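Local coordinates for protein soluble lytic transglycosylase B3 (Pseudomonas aeruginosa, PDB 5ANZ) that probably cleaves peptidoglycan strands as a lytic transglycosylase, taking part in turnover of the bacterial cell wall, and carries a bound calcium ion, at residues E91-V96 with D357-R362; V138-M143 with L334-L339; G254-L259 with Q285-G290. All blocks are in the same frame, centred on the assembly; numbering follows the deposited sequence.

Contact 2 is the buried one: two helices of the lysozyme-like transglycosylase domain, 134-145 and 330-343, meet through apolar side chains and a few methyl-to-backbone contacts. Contacts 1 and 3 lie further out and rely on polar backbone groups. Contact 1 is partly buried and joins two loops, each leading into a helix; it mixes proline packing, a bridging water and bonding around a helix start. Contact 3 is a surface pairing at the edge of a five-stranded antiparallel sheet, with an arginine laid over a turn. The three share no secondary-structure element, and none touches another; contacts 1 and 2 come nearest, about 5 Å apart between nearest atoms, while the centres of contacts 2 and 3 are about 21 Å apart.

Contact 1. Residues E91-V96 with D357-R362; sequences EFTRPV and DVPLSR
D357 begins the run by setting its carboxylate against the ring of P95, with OD2 3.4 Å from P95 CB. Its other oxygen, OD1, is hydrogen-bonded to Y408 OH, so the acid both packs and has a firm polar partner. P359 follows as the apolar centre. Its CG presses on the carbonyl of T93, 3.0 Å from T93 O, and its CD lies 4.0 Å from P95 CD, the two rings crossing obliquely. Two prolines suit these extended loops, since each offers a rigid apolar surface and has no N-H to satisfy. The carbonyl of P359 is served by a water that donates to P359 O and accepts from T93 N at 3.0 Å, bridging backbones too far apart to bond there directly. S361 is the N-cap of helix 362-374. Its OG, held between the backbone N and the carbonyl carbon (chi1 68°), caps a backbone N of that helix and lies 3.2 Å from E91 OE2, while its CB comes obliquely to the F92 ring, 3.9 Å from CE1. The settled partner of E91 OE2 is S363 OG. R362 then gives its backbone N to E91 O at 2.6 Å; its extended side chain leads away, and CB passes 3.6 Å from E91 OE1. E91 therefore meets the helix start with both main chain and carboxylate. The first amides of a helix lack acceptors within it, and an acid placed here would probably also be favoured by the positive end of the helix dipole.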
loop_
_atom_site.group_PDB
_atom_site.type_symbol
_atom_site.label_atom_id
_atom_site.label_comp_id
_atom_site.label_asym_id
_atom_site.label_seq_id
_atom_site.Cartn_x
_atom_site.Cartn_y
_atom_site.Cartn_z
ATOM N N GLU A 91 3.983 5.027 -18.211
ATOM C CA GLU A 91 5.154 4.488 -18.890
ATOM C C GLU A 91 6.369 4.480 -17.967
ATOM O O GLU A 91 7.098 3.492 -17.901
ATOM C CB GLU A 91 5.458 5.291 -20.155
ATOM C CG GLU A 91 6.731 4.866 -20.881
ATOM C CD GLU A 91 6.633 3.481 -21.502
ATOM O OE1 GLU A 91 5.524 2.907 -21.529
ATOM O OE2 GLU A 91 7.672 2.970 -21.970
ATOM N N PHE A 92 6.578 5.583 -17.253
ATOM C CA PHE A 92 7.724 5.702 -16.356
ATOM C C PHE A 92 7.310 5.734 -14.889
ATOM O O PHE A 92 6.225 6.204 -14.542
ATOM C CB PHE A 92 8.534 6.956 -16.695
ATOM C CG PHE A 92 8.979 7.016 -18.128
ATOM C CD1 PHE A 92 10.118 6.346 -18.540
ATOM C CD2 PHE A 92 8.252 7.733 -19.069
ATOM C CE1 PHE A 92 10.527 6.392 -19.859
ATOM C CE2 PHE A 92 8.655 7.783 -20.388
ATOM C CZ PHE A 92 9.796 7.112 -20.786
ATOM N N THR A 93 8.186 5.218 -14.032
ATOM C CA THR A 93 7.994 5.300 -12.588
ATOM C C THR A 93 9.276 5.804 -11.933
ATOM O O THR A 93 10.356 5.718 -12.519
ATOM C CB THR A 93 7.595 3.939 -11.980
ATOM O OG1 THR A 93 8.623 2.976 -12.236
ATOM C CG2 THR A 93 6.283 3.449 -12.581
ATOM N N ARG A 94 9.157 6.340 -10.724
ATOM C CA ARG A 94 10.318 6.861 -10.015
ATOM C C ARG A 94 11.023 5.755 -9.231
ATOM O O ARG A 94 10.377 4.831 -8.737
ATOM C CB ARG A 94 9.900 8.004 -9.086
ATOM C CG ARG A 94 8.579 7.769 -8.366
ATOM C CD ARG A 94 7.752 9.046 -8.304
ATOM N NE ARG A 94 8.346 10.059 -7.436
ATOM C CZ ARG A 94 7.884 10.366 -6.228
ATOM N NH1 ARG A 94 6.816 9.740 -5.750
ATOM N NH2 ARG A 94 8.482 11.300 -5.501
ATOM N N PRO A 95 12.357 5.839 -9.125
ATOM C CA PRO A 95 13.092 4.843 -8.337
ATOM C C PRO A 95 12.642 4.886 -6.877
ATOM O O PRO A 95 12.097 5.913 -6.436
ATOM C CB PRO A 95 14.556 5.268 -8.497
ATOM C CG PRO A 95 14.498 6.715 -8.863
ATOM C CD PRO A 95 13.236 6.890 -9.661
ATOM N N VAL A 96 12.841 3.790 -6.149
ATOM C CA VAL A 96 12.337 3.695 -4.786
ATOM C C VAL A 96 12.899 4.806 -3.914
ATOM O O VAL A 96 12.185 5.363 -3.088
ATOM C CB VAL A 96 12.662 2.334 -4.136
ATOM C CG1 VAL A 96 12.256 2.340 -2.662
ATOM C CG2 VAL A 96 11.955 1.214 -4.875
ATOM N N ASP A 357 20.248 3.861 -10.464
ATOM C CA ASP A 357 18.905 3.320 -10.349
ATOM C C ASP A 357 17.926 4.108 -11.218
ATOM O O ASP A 357 17.217 4.993 -10.743
ATOM C CB ASP A 357 18.444 3.311 -8.890
ATOM C CG ASP A 357 17.338 2.303 -8.638
ATOM O OD1 ASP A 357 17.304 1.267 -9.338
ATOM O OD2 ASP A 357 16.503 2.549 -7.744
ATOM N N VAL A 358 17.916 3.786 -12.506
ATOM C CA VAL A 358 16.878 4.258 -13.406
ATOM C C VAL A 358 15.976 3.079 -13.711
ATOM O O VAL A 358 16.362 2.173 -14.450
ATOM C CB VAL A 358 17.445 4.842 -14.709
ATOM C CG1 VAL A 358 16.317 5.124 -15.696
ATOM C CG2 VAL A 358 18.241 6.108 -14.420
ATOM N N PRO A 359 14.767 3.080 -13.133
ATOM C CA PRO A 359 13.877 1.924 -13.231
ATOM C C PRO A 359 13.451 1.666 -14.667
ATOM O O PRO A 359 13.390 2.601 -15.466
ATOM C CB PRO A 359 12.683 2.335 -12.376
ATOM C CG PRO A 359 12.643 3.816 -12.524
ATOM C CD PRO A 359 14.083 4.245 -12.547
ATOM N N LEU A 360 13.174 0.410 -14.992
ATOM C CA LEU A 360 12.656 0.073 -16.308
ATOM C C LEU A 360 11.315 0.755 -16.559
ATOM O O LEU A 360 10.462 0.805 -15.674
ATOM C CB LEU A 360 12.502 -1.440 -16.452
ATOM C CG LEU A 360 13.800 -2.241 -16.436
ATOM C CD1 LEU A 360 13.511 -3.715 -16.662
ATOM C CD2 LEU A 360 14.749 -1.712 -17.502
ATOM N N SER A 361 11.129 1.276 -17.769
ATOM C CA SER A 361 9.828 1.803 -18.163
ATOM C C SER A 361 8.838 0.653 -18.330
ATOM O O SER A 361 9.228 -0.521 -18.305
ATOM C CB SER A 361 9.930 2.601 -19.461
ATOM O OG SER A 361 10.224 1.747 -20.552
ATOM N N ARG A 362 7.560 0.986 -18.496
ATOM C CA ARG A 362 6.534 -0.040 -18.663
ATOM C C ARG A 362 6.795 -0.908 -19.901
ATOM O O ARG A 362 6.732 -2.139 -19.836
ATOM C CB ARG A 362 5.146 0.591 -18.755
ATOM C CG ARG A 362 4.032 -0.437 -18.824
ATOM C CD ARG A 362 2.683 0.204 -19.075
ATOM N NE ARG A 362 1.649 -0.807 -19.287
ATOM C CZ ARG A 362 1.429 -1.416 -20.448
ATOM N NH1 ARG A 362 2.173 -1.119 -21.505
ATOM N NH2 ARG A 362 0.467 -2.322 -20.551
HETATM O O HOH W 1 10.624 4.302 -15.430
#

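Contact 2. Residues V138-M143 with L334-L339; sequences VAIWGM and LAVGLL
Two helices from the core of the lysozyme-like transglycosylase domain cross here, with A139, I140 and M143 of helix 134-145 facing A335, V336 and L339 of helix 330-343. The segment axes come within 8.7 Å and their directions differ by 127°. Small residues permit that approach: A139 CB sits 3.5 Å from the backbone O of V336, and G142 presents bare backbone on the side where L339 packs. V336 is the central wedge. I140 CD1 reaches both its methyls, a little closer to CG1, which is anti to the backbone N (chi1 171°) and lies 3.8 Å from I140 CD1; V336 CG2 also takes M143 CG at 3.7 Å. M143 carries its methyl on to A335, where CE lies 3.6 Å from CB; the flexible thioether allows the bends at chi2 and chi3 that bring CE there. L339 slides past M143 in the opposite direction and lays CD2 against the A139 carbonyl, 3.7 Å from O. That oxygen already accepts the helical bond from M143 N, so its bonding need is met within the helix, and a methyl can lie beside it. I140 also touches Y326, which binds N-acetylglucosamine in another structure of this protein, so the crossing lies next to that sugar site. Further helices close over the pair: Y99 and A103 of helix 96-103 touch M143, L100 and A103 touch A335, and R108 and V109 of helix 106-118 cover L339.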
loop_
_atom_site.group_PDB
_atom_site.type_symbol
_atom_site.label_atom_id
_atom_site.label_comp_id
_atom_site.label_asym_id
_atom_site.label_seq_id
_atom_site.Cartn_x
_atom_site.Cartn_y
_atom_site.Cartn_z
ATOM N N VAL A 138 -0.384 6.792 13.076
ATOM C CA VAL A 138 -0.182 8.117 12.516
ATOM C C VAL A 138 0.622 8.055 11.208
ATOM O O VAL A 138 0.367 8.821 10.290
ATOM C CB VAL A 138 0.484 9.062 13.544
ATOM C CG1 VAL A 138 0.943 10.375 12.889
ATOM C CG2 VAL A 138 -0.519 9.363 14.687
ATOM N N ALA A 139 1.563 7.115 11.094
ATOM C CA ALA A 139 2.297 7.003 9.842
ATOM C C ALA A 139 1.381 6.596 8.697
ATOM O O ALA A 139 1.509 7.098 7.592
ATOM C CB ALA A 139 3.462 6.002 9.987
ATOM N N ILE A 140 0.465 5.668 8.957
ATOM C CA ILE A 140 -0.473 5.240 7.910
ATOM C C ILE A 140 -1.340 6.440 7.495
ATOM O O ILE A 140 -1.582 6.677 6.303
ATOM C CB ILE A 140 -1.362 4.077 8.403
ATOM C CG1 ILE A 140 -0.555 2.773 8.575
ATOM C CG2 ILE A 140 -2.566 3.864 7.439
ATOM C CD1 ILE A 140 -0.291 1.953 7.307
ATOM N N TRP A 141 -1.802 7.180 8.493
ATOM C CA TRP A 141 -2.626 8.353 8.271
ATOM C C TRP A 141 -1.879 9.366 7.391
ATOM O O TRP A 141 -2.435 9.960 6.476
ATOM C CB TRP A 141 -2.965 8.971 9.623
ATOM C CG TRP A 141 -4.027 10.025 9.683
ATOM C CD1 TRP A 141 -5.072 10.239 8.816
ATOM C CD2 TRP A 141 -4.159 10.992 10.724
ATOM N NE1 TRP A 141 -5.846 11.289 9.281
ATOM C CE2 TRP A 141 -5.299 11.765 10.443
ATOM C CE3 TRP A 141 -3.426 11.267 11.889
ATOM C CZ2 TRP A 141 -5.716 12.801 11.277
ATOM C CZ3 TRP A 141 -3.847 12.277 12.719
ATOM C CH2 TRP A 141 -4.977 13.039 12.410
ATOM N N GLY A 142 -0.600 9.562 7.675
ATOM C CA GLY A 142 0.226 10.435 6.848
ATOM C C GLY A 142 0.366 9.936 5.417
ATOM O O GLY A 142 0.266 10.715 4.467
ATOM N N MET A 143 0.619 8.637 5.257
ATOM C CA MET A 143 0.815 8.072 3.928
ATOM C C MET A 143 -0.483 8.005 3.124
ATOM O O MET A 143 -0.456 8.130 1.902
ATOM C CB MET A 143 1.444 6.667 4.023
ATOM C CG MET A 143 2.909 6.681 4.443
ATOM S SD MET A 143 3.974 7.553 3.292
ATOM C CE MET A 143 3.839 6.449 1.876
ATOM N N LEU A 334 7.528 -0.063 3.345
ATOM C CA LEU A 334 8.814 0.444 3.833
ATOM C C LEU A 334 8.689 1.915 4.246
ATOM O O LEU A 334 9.190 2.313 5.320
ATOM C CB LEU A 334 9.894 0.261 2.757
ATOM C CG LEU A 334 11.315 0.666 3.139
ATOM C CD1 LEU A 334 11.777 -0.048 4.397
ATOM C CD2 LEU A 334 12.230 0.326 1.960
ATOM N N ALA A 335 7.979 2.703 3.433
ATOM C CA ALA A 335 7.756 4.123 3.744
ATOM C C ALA A 335 7.007 4.277 5.055
ATOM O O ALA A 335 7.369 5.104 5.894
ATOM C CB ALA A 335 6.990 4.832 2.625
ATOM N N VAL A 336 5.932 3.508 5.230
ATOM C CA VAL A 336 5.208 3.568 6.498
ATOM C C VAL A 336 6.098 3.266 7.700
ATOM O O VAL A 336 6.075 3.983 8.688
ATOM C CB VAL A 336 4.013 2.599 6.491
ATOM C CG1 VAL A 336 3.401 2.489 7.878
ATOM C CG2 VAL A 336 2.976 3.092 5.495
ATOM N N GLY A 337 6.881 2.196 7.623
ATOM C CA GLY A 337 7.743 1.840 8.741
ATOM C C GLY A 337 8.778 2.912 9.047
ATOM O O GLY A 337 8.986 3.287 10.200
ATOM N N LEU A 338 9.436 3.397 7.998
ATOM C CA LEU A 338 10.442 4.455 8.185
ATOM C C LEU A 338 9.830 5.781 8.648
ATOM O O LEU A 338 10.452 6.529 9.406
ATOM C CB LEU A 338 11.235 4.686 6.894
ATOM C CG LEU A 338 12.126 3.522 6.446
ATOM C CD1 LEU A 338 12.627 3.768 5.031
ATOM C CD2 LEU A 338 13.305 3.322 7.417
ATOM N N LEU A 339 8.617 6.089 8.195
ATOM C CA LEU A 339 7.957 7.299 8.676
ATOM C C LEU A 339 7.637 7.176 10.172
ATOM O O LEU A 339 7.869 8.101 10.955
ATOM C CB LEU A 339 6.678 7.575 7.884
ATOM C CG LEU A 339 5.908 8.825 8.301
ATOM C CD1 LEU A 339 6.765 10.098 8.206
ATOM C CD2 LEU A 339 4.674 8.954 7.410
#

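Contact 3. Residues G254-L259 with Q285-G290; sequences GFEVRL and QGVNGG
R258 and Q285 pair through their backbones as an antiparallel hydrogen-bonded pair, and from there the R258 side chain reaches over the turn that follows. R258 N donates to Q285 O at 2.9 Å; Q285 N returns a bond of 3.1 Å to R258 O. Both side chains emerge on the same face of the sheet. From CB, which passes 3.7 Å from G286 O, the chain runs to CG, anti to the backbone N (chi1 175°), and stays extended to CD. At chi3 (-63°) it bends and brings NE beside the turn, 3.7 Å from V287 O. CZ follows over the N288-G289 peptide, 3.6 Å from G289 N, which stands over the centre of the guanidinium. At the tip the two nitrogens part: NH2 lies near V287 O and N288 C, whereas NH1 passes over G289 CA. R258 NH1 also comes to 4.2 Å from Q285 OE1. The G289 amide is already spent within the type I turn, donating to G286 O, so the guanidinium meets it by its face and not as a hydrogen-bond partner. Glycine suits this position twice, because its phi is positive and a side chain there would crowd NH1. On another flank V287 packs CG2 against the E256 carboxylate, 3.3 Å from CD; the oxygens of that acid accept from the backbone N of V350 and G351, which fixes the group that the valine covers. Strand 254-258 also pairs with strand 313-316, through F255 and V257. Two backbone bonds join the short edge strand to strand 254-258, while the long arginine, flat against the N288-G289 peptide, lies over the turn and keeps its polar end at the surface, where its charge can probably be solvated.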
loop_
_atom_site.group_PDB
_atom_site.type_symbol
_atom_site.label_atom_id
_atom_site.label_comp_id
_atom_site.label_asym_id
_atom_site.label_seq_id
_atom_site.Cartn_x
_atom_site.Cartn_y
_atom_site.Cartn_z
ATOM N N GLY A 254 10.471 -3.953 11.112
ATOM C CA GLY A 254 11.663 -4.450 10.466
ATOM C C GLY A 254 12.772 -3.469 10.722
ATOM O O GLY A 254 12.616 -2.498 11.473
ATOM N N PHE A 255 13.914 -3.736 10.120
ATOM C CA PHE A 255 15.060 -2.864 10.336
ATOM C C PHE A 255 16.111 -3.101 9.270
ATOM O O PHE A 255 16.155 -4.161 8.641
ATOM C CB PHE A 255 15.654 -3.092 11.740
ATOM C CG PHE A 255 15.772 -4.548 12.124
ATOM C CD1 PHE A 255 16.863 -5.298 11.737
ATOM C CD2 PHE A 255 14.775 -5.163 12.863
ATOM C CE1 PHE A 255 16.969 -6.630 12.085
ATOM C CE2 PHE A 255 14.872 -6.491 13.211
ATOM C CZ PHE A 255 15.969 -7.229 12.820
ATOM N N GLU A 256 16.974 -2.112 9.077
ATOM C CA GLU A 256 18.056 -2.251 8.120
ATOM C C GLU A 256 19.123 -3.209 8.608
ATOM O O GLU A 256 19.405 -3.275 9.802
ATOM C CB GLU A 256 18.677 -0.881 7.828
ATOM C CG GLU A 256 19.680 -0.930 6.702
ATOM C CD GLU A 256 20.236 0.432 6.355
ATOM O OE1 GLU A 256 19.930 1.407 7.086
ATOM O OE2 GLU A 256 20.972 0.517 5.347
ATOM N N VAL A 257 19.721 -3.950 7.679
ATOM C CA VAL A 257 20.772 -4.899 8.005
ATOM C C VAL A 257 21.929 -4.768 7.032
ATOM O O VAL A 257 21.822 -4.091 6.014
ATOM C CB VAL A 257 20.275 -6.350 7.989
ATOM C CG1 VAL A 257 19.182 -6.542 9.046
ATOM C CG2 VAL A 257 19.760 -6.730 6.585
ATOM N N ARG A 258 23.037 -5.413 7.373
ATOM C CA ARG A 258 24.184 -5.496 6.484
ATOM C C ARG A 258 24.348 -6.938 6.010
ATOM O O ARG A 258 24.382 -7.858 6.821
ATOM C CB ARG A 258 25.456 -5.020 7.198
ATOM C CG ARG A 258 26.726 -5.194 6.391
ATOM C CD ARG A 258 27.967 -4.964 7.252
ATOM N NE ARG A 258 28.048 -3.597 7.763
ATOM C CZ ARG A 258 28.977 -3.172 8.617
ATOM N NH1 ARG A 258 29.904 -4.010 9.065
ATOM N NH2 ARG A 258 28.977 -1.911 9.028
ATOM N N LEU A 259 24.444 -7.127 4.698
ATOM C CA LEU A 259 24.651 -8.464 4.139
ATOM C C LEU A 259 26.127 -8.783 3.959
ATOM O O LEU A 259 26.919 -7.902 3.628
ATOM C CB LEU A 259 23.940 -8.598 2.798
ATOM C CG LEU A 259 22.427 -8.410 2.895
ATOM C CD1 LEU A 259 21.751 -8.560 1.544
ATOM C CD2 LEU A 259 21.861 -9.406 3.904
ATOM N N GLN A 285 23.878 -9.102 9.597
ATOM C CA GLN A 285 24.260 -8.349 10.786
ATOM C C GLN A 285 23.462 -7.070 10.941
ATOM O O GLN A 285 22.780 -6.630 10.012
ATOM C CB GLN A 285 25.752 -7.997 10.740
ATOM C CG GLN A 285 26.690 -9.179 10.651
ATOM C CD GLN A 285 28.145 -8.755 10.558
ATOM O OE1 GLN A 285 28.468 -7.573 10.684
ATOM N NE2 GLN A 285 29.028 -9.719 10.330
ATOM N N GLY A 286 23.567 -6.454 12.116
ATOM C CA GLY A 286 23.007 -5.131 12.325
ATOM C C GLY A 286 23.659 -4.197 11.325
ATOM O O GLY A 286 24.724 -4.508 10.795
ATOM N N VAL A 287 23.033 -3.057 11.070
ATOM C CA VAL A 287 23.448 -2.191 9.972
ATOM C C VAL A 287 24.845 -1.603 10.183
ATOM O O VAL A 287 25.543 -1.270 9.222
ATOM C CB VAL A 287 22.439 -1.051 9.766
ATOM C CG1 VAL A 287 22.575 -0.018 10.868
ATOM C CG2 VAL A 287 22.626 -0.422 8.392
ATOM N N ASN A 288 25.254 -1.490 11.441
ATOM C CA ASN A 288 26.593 -1.014 11.757
ATOM C C ASN A 288 27.526 -2.148 12.153
ATOM O O ASN A 288 28.542 -1.927 12.812
ATOM C CB ASN A 288 26.538 0.025 12.872
ATOM C CG ASN A 288 25.887 1.310 12.427
ATOM O OD1 ASN A 288 24.898 1.750 13.009
ATOM N ND2 ASN A 288 26.443 1.925 11.385
ATOM N N GLY A 289 27.175 -3.362 11.742
ATOM C CA GLY A 289 27.931 -4.544 12.108
ATOM C C GLY A 289 27.470 -5.096 13.442
ATOM O O GLY A 289 26.848 -4.386 14.234
ATOM N N GLY A 290 27.767 -6.366 13.693
ATOM C CA GLY A 290 27.392 -6.993 14.947
ATOM C C GLY A 290 26.083 -7.754 14.867
ATOM O O GLY A 290 25.505 -7.897 13.789
#